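Local structure of putative adenosine kinase (Schistosoma mansoni, 3VAS) at residues 241-251 / 257-268; 321-329 / 339-347. The protein probably catalyses the ATP-dependent phosphorylation of adenosine to AMP, and is captured here with adenosine bound. All coordinates share one frame; numbering follows the deposited sequence.

Contact 1: 241-251 / 257-268; sequences ESEAEAYGEVH and TVHATARYIADL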
loop_
_atom_site.group_PDB
_atom_site.type_symbol
_atom_site.label_atom_id
_atom_site.label_comp_id
_atom_site.label_asym_id
_atom_site.label_seq_id
_atom_site.Cartn_x
_atom_site.Cartn_y
_atom_site.Cartn_z
ATOM N N GLU A 241 3.805 3.643 12.666
ATOM C CA GLU A 241 4.790 3.993 13.687
ATOM C C GLU A 241 6.215 3.501 13.381
ATOM O O GLU A 241 7.172 4.262 13.511
ATOM C CB GLU A 241 4.331 3.514 15.069
ATOM C CG GLU A 241 5.172 4.059 16.218
ATOM C CD GLU A 241 4.384 4.182 17.505
ATOM O OE1 GLU A 241 4.554 5.199 18.211
ATOM O OE2 GLU A 241 3.590 3.265 17.809
ATOM N N SER A 242 6.357 2.247 12.965
ATOM C CA SER A 242 7.683 1.703 12.673
ATOM C C SER A 242 8.341 2.378 11.464
ATOM O O SER A 242 9.559 2.542 11.427
ATOM C CB SER A 242 7.619 0.190 12.469
ATOM O OG SER A 242 6.767 -0.141 11.388
ATOM N N GLU A 243 7.534 2.772 10.483
ATOM C CA GLU A 243 8.058 3.475 9.310
ATOM C C GLU A 243 8.503 4.891 9.667
ATOM O O GLU A 243 9.521 5.378 9.176
ATOM C CB GLU A 243 7.012 3.516 8.189
ATOM C CG GLU A 243 6.684 2.149 7.605
ATOM C CD GLU A 243 5.262 2.056 7.081
ATOM O OE1 GLU A 243 4.608 3.111 6.940
ATOM O OE2 GLU A 243 4.796 0.925 6.819
ATOM N N ALA A 244 7.725 5.552 10.514
ATOM C CA ALA A 244 8.063 6.888 10.973
ATOM C C ALA A 244 9.355 6.839 11.786
ATOM O O ALA A 244 10.220 7.703 11.648
ATOM C CB ALA A 244 6.921 7.467 11.806
ATOM N N GLU A 245 9.479 5.809 12.618
ATOM C CA GLU A 245 10.663 5.619 13.451
ATOM C C GLU A 245 11.912 5.409 12.593
ATOM O O GLU A 245 12.946 6.029 12.826
ATOM C CB GLU A 245 10.470 4.428 14.391
ATOM C CG GLU A 245 11.267 4.517 15.680
ATOM C CD GLU A 245 10.480 5.162 16.806
ATOM O OE1 GLU A 245 9.307 4.782 17.001
ATOM O OE2 GLU A 245 11.034 6.046 17.495
ATOM N N ALA A 246 11.809 4.544 11.590
ATOM C CA ALA A 246 12.942 4.276 10.715
ATOM C C ALA A 246 13.282 5.504 9.877
ATOM O O ALA A 246 14.452 5.817 9.674
ATOM C CB ALA A 246 12.664 3.078 9.832
ATOM N N TYR A 247 12.253 6.202 9.399
ATOM C CA TYR A 247 12.451 7.427 8.632
ATOM C C TYR A 247 13.157 8.473 9.486
ATOM O O TYR A 247 14.111 9.126 9.040
ATOM C CB TYR A 247 11.107 7.978 8.154
ATOM C CG TYR A 247 11.207 9.216 7.286
ATOM C CD1 TYR A 247 11.128 9.122 5.901
ATOM C CD2 TYR A 247 11.367 10.478 7.848
ATOM C CE1 TYR A 247 11.213 10.246 5.104
ATOM C CE2 TYR A 247 11.460 11.609 7.053
ATOM C CZ TYR A 247 11.381 11.486 5.684
ATOM O OH TYR A 247 11.469 12.606 4.889
ATOM N N GLY A 248 12.672 8.632 10.714
ATOM C CA GLY A 248 13.215 9.612 11.632
ATOM C C GLY A 248 14.680 9.376 11.936
ATOM O O GLY A 248 15.485 10.309 11.883
ATOM N N GLU A 249 15.026 8.131 12.252
ATOM C CA GLU A 249 16.408 7.787 12.569
ATOM C C GLU A 249 17.352 8.125 11.418
ATOM O O GLU A 249 18.406 8.735 11.624
ATOM C CB GLU A 249 16.540 6.307 12.927
ATOM C CG GLU A 249 17.989 5.881 13.136
ATOM C CD GLU A 249 18.138 4.422 13.510
ATOM O OE1 GLU A 249 19.262 4.021 13.886
ATOM O OE2 GLU A 249 17.139 3.676 13.424
ATOM N N VAL A 250 16.964 7.731 10.211
ATOM C CA VAL A 250 17.769 7.988 9.022
ATOM C C VAL A 250 17.983 9.489 8.799
ATOM O O VAL A 250 18.990 9.901 8.227
ATOM C CB VAL A 250 17.145 7.325 7.769
ATOM C CG1 VAL A 250 17.924 7.677 6.518
ATOM C CG2 VAL A 250 17.101 5.821 7.948
ATOM N N HIS A 251 17.053 10.307 9.285
ATOM C CA HIS A 251 17.157 11.755 9.105
ATOM C C HIS A 251 17.727 12.501 10.311
ATOM O O HIS A 251 17.733 13.730 10.338
ATOM C CB HIS A 251 15.806 12.350 8.693
ATOM C CG HIS A 251 15.372 11.951 7.318
ATOM N ND1 HIS A 251 14.817 10.721 7.041
ATOM C CD2 HIS A 251 15.434 12.611 6.138
ATOM C CE1 HIS A 251 14.545 10.642 5.752
ATOM N NE2 HIS A 251 14.909 11.776 5.180
ATOM N N THR A 257 10.760 11.237 17.985
ATOM C CA THR A 257 10.953 10.775 16.613
ATOM C C THR A 257 9.691 10.742 15.749
ATOM O O THR A 257 9.699 11.250 14.626
ATOM C CB THR A 257 11.663 9.402 16.577
ATOM O OG1 THR A 257 12.827 9.443 17.414
ATOM C CG2 THR A 257 12.085 9.058 15.158
ATOM N N VAL A 258 8.610 10.166 16.271
ATOM C CA VAL A 258 7.402 9.988 15.469
ATOM C C VAL A 258 6.701 11.315 15.149
ATOM O O VAL A 258 6.335 11.559 14.000
ATOM C CB VAL A 258 6.420 8.983 16.106
ATOM C CG1 VAL A 258 5.191 8.832 15.235
ATOM C CG2 VAL A 258 7.103 7.631 16.297
ATOM N N HIS A 259 6.534 12.167 16.157
ATOM C CA HIS A 259 6.014 13.516 15.945
ATOM C C HIS A 259 6.937 14.336 15.042
ATOM O O HIS A 259 6.477 15.017 14.125
ATOM C CB HIS A 259 5.812 14.243 17.279
ATOM C CG HIS A 259 4.633 13.756 18.063
ATOM N ND1 HIS A 259 3.498 14.518 18.251
ATOM C CD2 HIS A 259 4.410 12.584 18.705
ATOM C CE1 HIS A 259 2.629 13.837 18.978
ATOM N NE2 HIS A 259 3.158 12.662 19.268
ATOM N N ALA A 260 8.239 14.267 15.306
ATOM C CA ALA A 260 9.225 14.986 14.501
ATOM C C ALA A 260 9.188 14.555 13.033
ATOM O O ALA A 260 9.319 15.382 12.134
ATOM C CB ALA A 260 10.626 14.807 15.079
ATOM N N THR A 261 9.004 13.260 12.797
ATOM C CA THR A 261 8.919 12.739 11.436
ATOM C C THR A 261 7.692 13.288 10.714
ATOM O O THR A 261 7.769 13.676 9.546
ATOM C CB THR A 261 8.878 11.195 11.422
ATOM O OG1 THR A 261 10.140 10.675 11.858
ATOM C CG2 THR A 261 8.580 10.672 10.024
ATOM N N ALA A 262 6.563 13.325 11.419
ATOM C CA ALA A 262 5.320 13.833 10.845
ATOM C C ALA A 262 5.486 15.289 10.423
ATOM O O ALA A 262 5.083 15.678 9.328
ATOM C CB ALA A 262 4.174 13.686 11.840
ATOM N N ARG A 263 6.097 16.080 11.300
ATOM C CA ARG A 263 6.384 17.486 11.034
ATOM C C ARG A 263 7.357 17.638 9.864
ATOM O O ARG A 263 7.140 18.447 8.959
ATOM C CB ARG A 263 6.946 18.140 12.303
ATOM C CG ARG A 263 7.501 19.555 12.146
ATOM C CD ARG A 263 6.472 20.521 11.582
ATOM N NE ARG A 263 5.171 20.399 12.223
ATOM C CZ ARG A 263 4.012 20.510 11.581
ATOM N NH1 ARG A 263 3.990 20.745 10.276
ATOM N NH2 ARG A 263 2.873 20.382 12.247
ATOM N N TYR A 264 8.422 16.846 9.886
ATOM C CA TYR A 264 9.450 16.911 8.853
ATOM C C TYR A 264 8.896 16.586 7.466
ATOM O O TYR A 264 9.156 17.306 6.503
ATOM C CB TYR A 264 10.604 15.969 9.198
ATOM C CG TYR A 264 11.780 16.049 8.253
ATOM C CD1 TYR A 264 12.855 16.891 8.522
ATOM C CD2 TYR A 264 11.824 15.272 7.100
ATOM C CE1 TYR A 264 13.942 16.959 7.662
ATOM C CE2 TYR A 264 12.900 15.335 6.235
ATOM C CZ TYR A 264 13.959 16.177 6.522
ATOM O OH TYR A 264 15.030 16.240 5.661
ATOM N N ILE A 265 8.138 15.498 7.368
ATOM C CA ILE A 265 7.564 15.077 6.093
ATOM C C ILE A 265 6.564 16.104 5.562
ATOM O O ILE A 265 6.540 16.406 4.369
ATOM C CB ILE A 265 6.891 13.692 6.207
ATOM C CG1 ILE A 265 7.947 12.613 6.465
ATOM C CG2 ILE A 265 6.094 13.367 4.943
ATOM C CD1 ILE A 265 7.382 11.200 6.472
ATOM N N ALA A 266 5.748 16.644 6.458
ATOM C CA ALA A 266 4.765 17.658 6.094
ATOM C C ALA A 266 5.418 18.926 5.549
ATOM O O ALA A 266 4.864 19.588 4.671
ATOM C CB ALA A 266 3.887 17.997 7.298
ATOM N N ASP A 267 6.595 19.258 6.072
ATOM C CA ASP A 267 7.241 20.526 5.740
ATOM C C ASP A 267 8.248 20.456 4.594
ATOM O O ASP A 267 8.761 21.488 4.167
ATOM C CB ASP A 267 7.917 21.133 6.975
ATOM C CG ASP A 267 6.923 21.578 8.024
ATOM O OD1 ASP A 267 5.702 21.542 7.757
ATOM O OD2 ASP A 267 7.368 21.984 9.116
ATOM N N LEU A 268 8.542 19.255 4.102
ATOM C CA LEU A 268 9.475 19.118 2.985
ATOM C C LEU A 268 8.958 19.912 1.799
ATOM O O LEU A 268 7.768 19.852 1.487
ATOM C CB LEU A 268 9.659 17.651 2.583
ATOM C CG LEU A 268 10.722 16.829 3.311
ATOM C CD1 LEU A 268 10.651 15.372 2.873
ATOM C CD2 LEU A 268 12.112 17.399 3.052
#
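Y247 carries the contact, its ring lying between I265 of the second helix and H251, just past the end of its own helix. CD1 of I265 stands over one face in a CH-pi contact, 4.0 Å from the ring centroid and 6° off the normal, while H251 CE1 lies over the opposite face. Y264 meets Y247 at about a right angle: its CD2 comes in at the edge of the Y247 ring, 3.7 Å from Y247 CE2. With CG anti to the backbone N (chi1 -177°), the tyrosine reaches along the second helix as far as L268, whose CD1 touches its hydroxyl. The imidazole of H251 is fixed by a hydrogen bond from ND1 to the carbonyl O of Y247, 2.7 Å long. D228 of helix 224-231 holds the polar ends of Y247 and H251, its OD1 meeting Y247 OH and its OD2 meeting H251 NE2.

Near the start of 257-267 the backbones close in, G248 CA coming near T261 CA. The CG2 methyl of T257 packs on G248 CA at 3.7 Å, and T261 OG1 stands 3.3 Å from the same CA. T261 OG1 also lies 3.0 Å from A244 O and 2.9 Å from its own helix's T257 O, either of which could take its proton. V258 spreads its methyls between A244 CB and the carboxylates of E241 and E245; E241 continues to a salt bridge with R284.

The axes cross at 78°, making 241-250 and 257-267 a nearly perpendicular helix pair joined by a short loop, packed beside strand 279-284 in the pfkB-type alpha/beta domain.

Contact 2: 321-329 / 339-347; sequences AFAAGFIAD and SLHAAVKAA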
loop_
_atom_site.group_PDB
_atom_site.type_symbol
_atom_site.label_atom_id
_atom_site.label_comp_id
_atom_site.label_asym_id
_atom_site.label_seq_id
_atom_site.Cartn_x
_atom_site.Cartn_y
_atom_site.Cartn_z
ATOM N N ALA A 321 -6.070 -0.940 3.799
ATOM C CA ALA A 321 -7.494 -0.646 3.918
ATOM C C ALA A 321 -7.694 0.761 4.461
ATOM O O ALA A 321 -8.551 1.507 3.984
ATOM C CB ALA A 321 -8.164 -1.653 4.833
ATOM N N PHE A 322 -6.895 1.111 5.465
ATOM C CA PHE A 322 -6.957 2.433 6.066
ATOM C C PHE A 322 -6.827 3.504 4.992
ATOM O O PHE A 322 -7.617 4.442 4.947
ATOM C CB PHE A 322 -5.862 2.606 7.122
ATOM C CG PHE A 322 -5.900 3.940 7.817
ATOM C CD1 PHE A 322 -6.611 4.099 9.003
ATOM C CD2 PHE A 322 -5.236 5.037 7.284
ATOM C CE1 PHE A 322 -6.654 5.331 9.648
ATOM C CE2 PHE A 322 -5.275 6.271 7.924
ATOM C CZ PHE A 322 -5.987 6.419 9.104
ATOM N N ALA A 323 -5.825 3.356 4.131
ATOM C CA ALA A 323 -5.606 4.308 3.051
ATOM C C ALA A 323 -6.808 4.374 2.108
ATOM O O ALA A 323 -7.249 5.462 1.738
ATOM C CB ALA A 323 -4.323 3.964 2.276
ATOM N N ALA A 324 -7.329 3.210 1.722
ATOM C CA ALA A 324 -8.515 3.139 0.867
ATOM C C ALA A 324 -9.706 3.865 1.489
ATOM O O ALA A 324 -10.352 4.694 0.840
ATOM C CB ALA A 324 -8.881 1.689 0.583
ATOM N N GLY A 325 -9.989 3.541 2.749
ATOM C CA GLY A 325 -11.107 4.132 3.462
ATOM C C GLY A 325 -10.985 5.642 3.548
ATOM O O GLY A 325 -11.969 6.359 3.362
ATOM N N PHE A 326 -9.777 6.133 3.813
ATOM C CA PHE A 326 -9.564 7.575 3.882
ATOM C C PHE A 326 -9.792 8.243 2.534
ATOM O O PHE A 326 -10.560 9.194 2.430
ATOM C CB PHE A 326 -8.158 7.932 4.381
ATOM C CG PHE A 326 -7.938 9.418 4.523
ATOM C CD1 PHE A 326 -8.283 10.071 5.700
ATOM C CD2 PHE A 326 -7.427 10.164 3.471
ATOM C CE1 PHE A 326 -8.109 11.444 5.828
ATOM C CE2 PHE A 326 -7.246 11.532 3.590
ATOM C CZ PHE A 326 -7.589 12.175 4.775
ATOM N N ILE A 327 -9.100 7.751 1.512
ATOM C CA ILE A 327 -9.121 8.375 0.193
ATOM C C ILE A 327 -10.510 8.379 -0.442
ATOM O O ILE A 327 -10.944 9.401 -0.975
ATOM C CB ILE A 327 -8.103 7.708 -0.747
ATOM C CG1 ILE A 327 -6.679 7.951 -0.229
ATOM C CG2 ILE A 327 -8.250 8.234 -2.172
ATOM C CD1 ILE A 327 -5.633 7.105 -0.918
ATOM N N ALA A 328 -11.205 7.245 -0.365
ATOM C CA ALA A 328 -12.533 7.104 -0.958
ATOM C C ALA A 328 -13.485 8.181 -0.461
ATOM O O ALA A 328 -14.309 8.690 -1.222
ATOM C CB ALA A 328 -13.112 5.717 -0.675
ATOM N N ASP A 329 -13.365 8.523 0.819
ATOM C CA ASP A 329 -14.221 9.548 1.414
ATOM C C ASP A 329 -13.685 10.946 1.141
ATOM O O ASP A 329 -14.441 11.846 0.781
ATOM C CB ASP A 329 -14.393 9.318 2.918
ATOM C CG ASP A 329 -15.690 8.597 3.252
ATOM O OD1 ASP A 329 -16.133 7.755 2.442
ATOM O OD2 ASP A 329 -16.278 8.877 4.319
ATOM N N SER A 339 -13.395 11.544 7.223
ATOM C CA SER A 339 -12.562 10.656 6.412
ATOM C C SER A 339 -11.714 9.717 7.270
ATOM O O SER A 339 -11.527 8.547 6.920
ATOM C CB SER A 339 -11.670 11.467 5.470
ATOM O OG SER A 339 -12.441 12.183 4.519
ATOM N N LEU A 340 -11.206 10.229 8.390
ATOM C CA LEU A 340 -10.444 9.406 9.329
ATOM C C LEU A 340 -11.296 8.274 9.903
ATOM O O LEU A 340 -10.827 7.144 10.026
ATOM C CB LEU A 340 -9.852 10.252 10.461
ATOM C CG LEU A 340 -8.725 11.213 10.076
ATOM C CD1 LEU A 340 -8.235 11.973 11.299
ATOM C CD2 LEU A 340 -7.574 10.455 9.410
ATOM N N HIS A 341 -12.540 8.580 10.259
ATOM C CA HIS A 341 -13.473 7.546 10.703
ATOM C C HIS A 341 -13.744 6.513 9.612
ATOM O O HIS A 341 -13.878 5.325 9.892
ATOM C CB HIS A 341 -14.790 8.161 11.178
ATOM C CG HIS A 341 -14.743 8.656 12.587
ATOM N ND1 HIS A 341 -14.718 9.996 12.905
ATOM C CD2 HIS A 341 -14.699 7.989 13.764
ATOM C CE1 HIS A 341 -14.672 10.134 14.219
ATOM N NE2 HIS A 341 -14.659 8.932 14.763
ATOM N N ALA A 342 -13.820 6.971 8.368
ATOM C CA ALA A 342 -14.028 6.074 7.242
ATOM C C ALA A 342 -12.806 5.185 7.045
ATOM O O ALA A 342 -12.923 4.031 6.635
ATOM C CB ALA A 342 -14.326 6.864 5.977
ATOM N N ALA A 343 -11.632 5.728 7.353
ATOM C CA ALA A 343 -10.385 4.984 7.209
ATOM C C ALA A 343 -10.289 3.889 8.267
ATOM O O ALA A 343 -9.916 2.752 7.966
ATOM C CB ALA A 343 -9.190 5.929 7.297
ATOM N N VAL A 344 -10.637 4.241 9.505
ATOM C CA VAL A 344 -10.657 3.292 10.618
ATOM C C VAL A 344 -11.674 2.187 10.355
ATOM O O VAL A 344 -11.407 1.015 10.604
ATOM C CB VAL A 344 -10.976 3.998 11.960
ATOM C CG1 VAL A 344 -11.165 2.984 13.080
ATOM C CG2 VAL A 344 -9.869 4.990 12.314
ATOM N N LYS A 345 -12.835 2.569 9.834
ATOM C CA LYS A 345 -13.866 1.601 9.468
ATOM C C LYS A 345 -13.342 0.593 8.440
ATOM O O LYS A 345 -13.511 -0.616 8.600
ATOM C CB LYS A 345 -15.116 2.315 8.937
ATOM C CG LYS A 345 -16.218 1.377 8.450
ATOM C CD LYS A 345 -17.424 2.150 7.920
ATOM C CE LYS A 345 -18.504 1.209 7.406
ATOM N NZ LYS A 345 -19.675 1.938 6.836
ATOM N N ALA A 346 -12.693 1.097 7.394
ATOM C CA ALA A 346 -12.110 0.235 6.368
ATOM C C ALA A 346 -11.139 -0.765 6.976
ATOM O O ALA A 346 -11.202 -1.963 6.687
ATOM C CB ALA A 346 -11.416 1.064 5.314
ATOM N N ALA A 347 -10.248 -0.264 7.827
ATOM C CA ALA A 347 -9.219 -1.090 8.454
ATOM C C ALA A 347 -9.836 -2.128 9.379
ATOM O O ALA A 347 -9.416 -3.288 9.394
ATOM C CB ALA A 347 -8.242 -0.218 9.216
#
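Anti first torsions (chi1 near 180° in both F322 and F326) send both phenylalanine rings of 321-329 along the flank of 339-347, one helical turn apart, but the two are used differently. F322 presents a face: CB of A343 sits over the ring centre, 3.5 Å from the centroid and 13° off the normal, in a close CH-pi contact. The ring forms a knob in a hole lined by A343, A347, V344 and L340. F326 instead runs side by side with L340, the two side chains pointing the same way, and its CE1 lies 3.8 Å from L340 CD2; S339 CB approaches the same ring obliquely.

Between the rings and the far flank the backbones almost touch. G325 CA and A343 CA are 3.9 Å apart, and the segment axes approach to 6.7 Å. Small residues line this seam: A346 CB rests 3.6 Å from G325 CA, and A342 CB lies by G325 O. The closeness brings CA of F322 to within 3.5 Å of A343 O in an almost straight CA-H...O contact. This is a Gly/Ala-lined antiparallel helix pair, crossing at 144°, formed by the last two helices of the chain, in a ribokinase-type fold. Helix 83-95 packs on it through M90, which touches A321, A324 and A346, while F322 and F326 press against I281 of strand 279-284.

Towards the loop joining the helices, polar side chains enter but pack across the contact without hydrogen bonds. A342 CB lies 3.3 Å from D329 OD2, the other carboxylate oxygen of D329 being engaged in a salt bridge to R332, outside the two segments. S339 OG, packed against D329 CB, hydrogen-bonds to P335 O, just before its own segment.

In the fold
Both contacts join two helices that follow one another in the chain, yet they occupy different depths of the fold. Contact 2 is largely buried, its A321 side chain about 9 Å from the bound adenosine; contact 1 is only partly buried and lies farther from the centre of the chain. Their centres are about 22 Å apart and they do not touch, but strand 279-284 meets side chains of both. Contact 2 is almost wholly apolar across its interface, small residues permitting close antiparallel approach, whereas the steeply crossed helices of contact 1 meet through larger aromatic side chains, threonines and exposed glutamate.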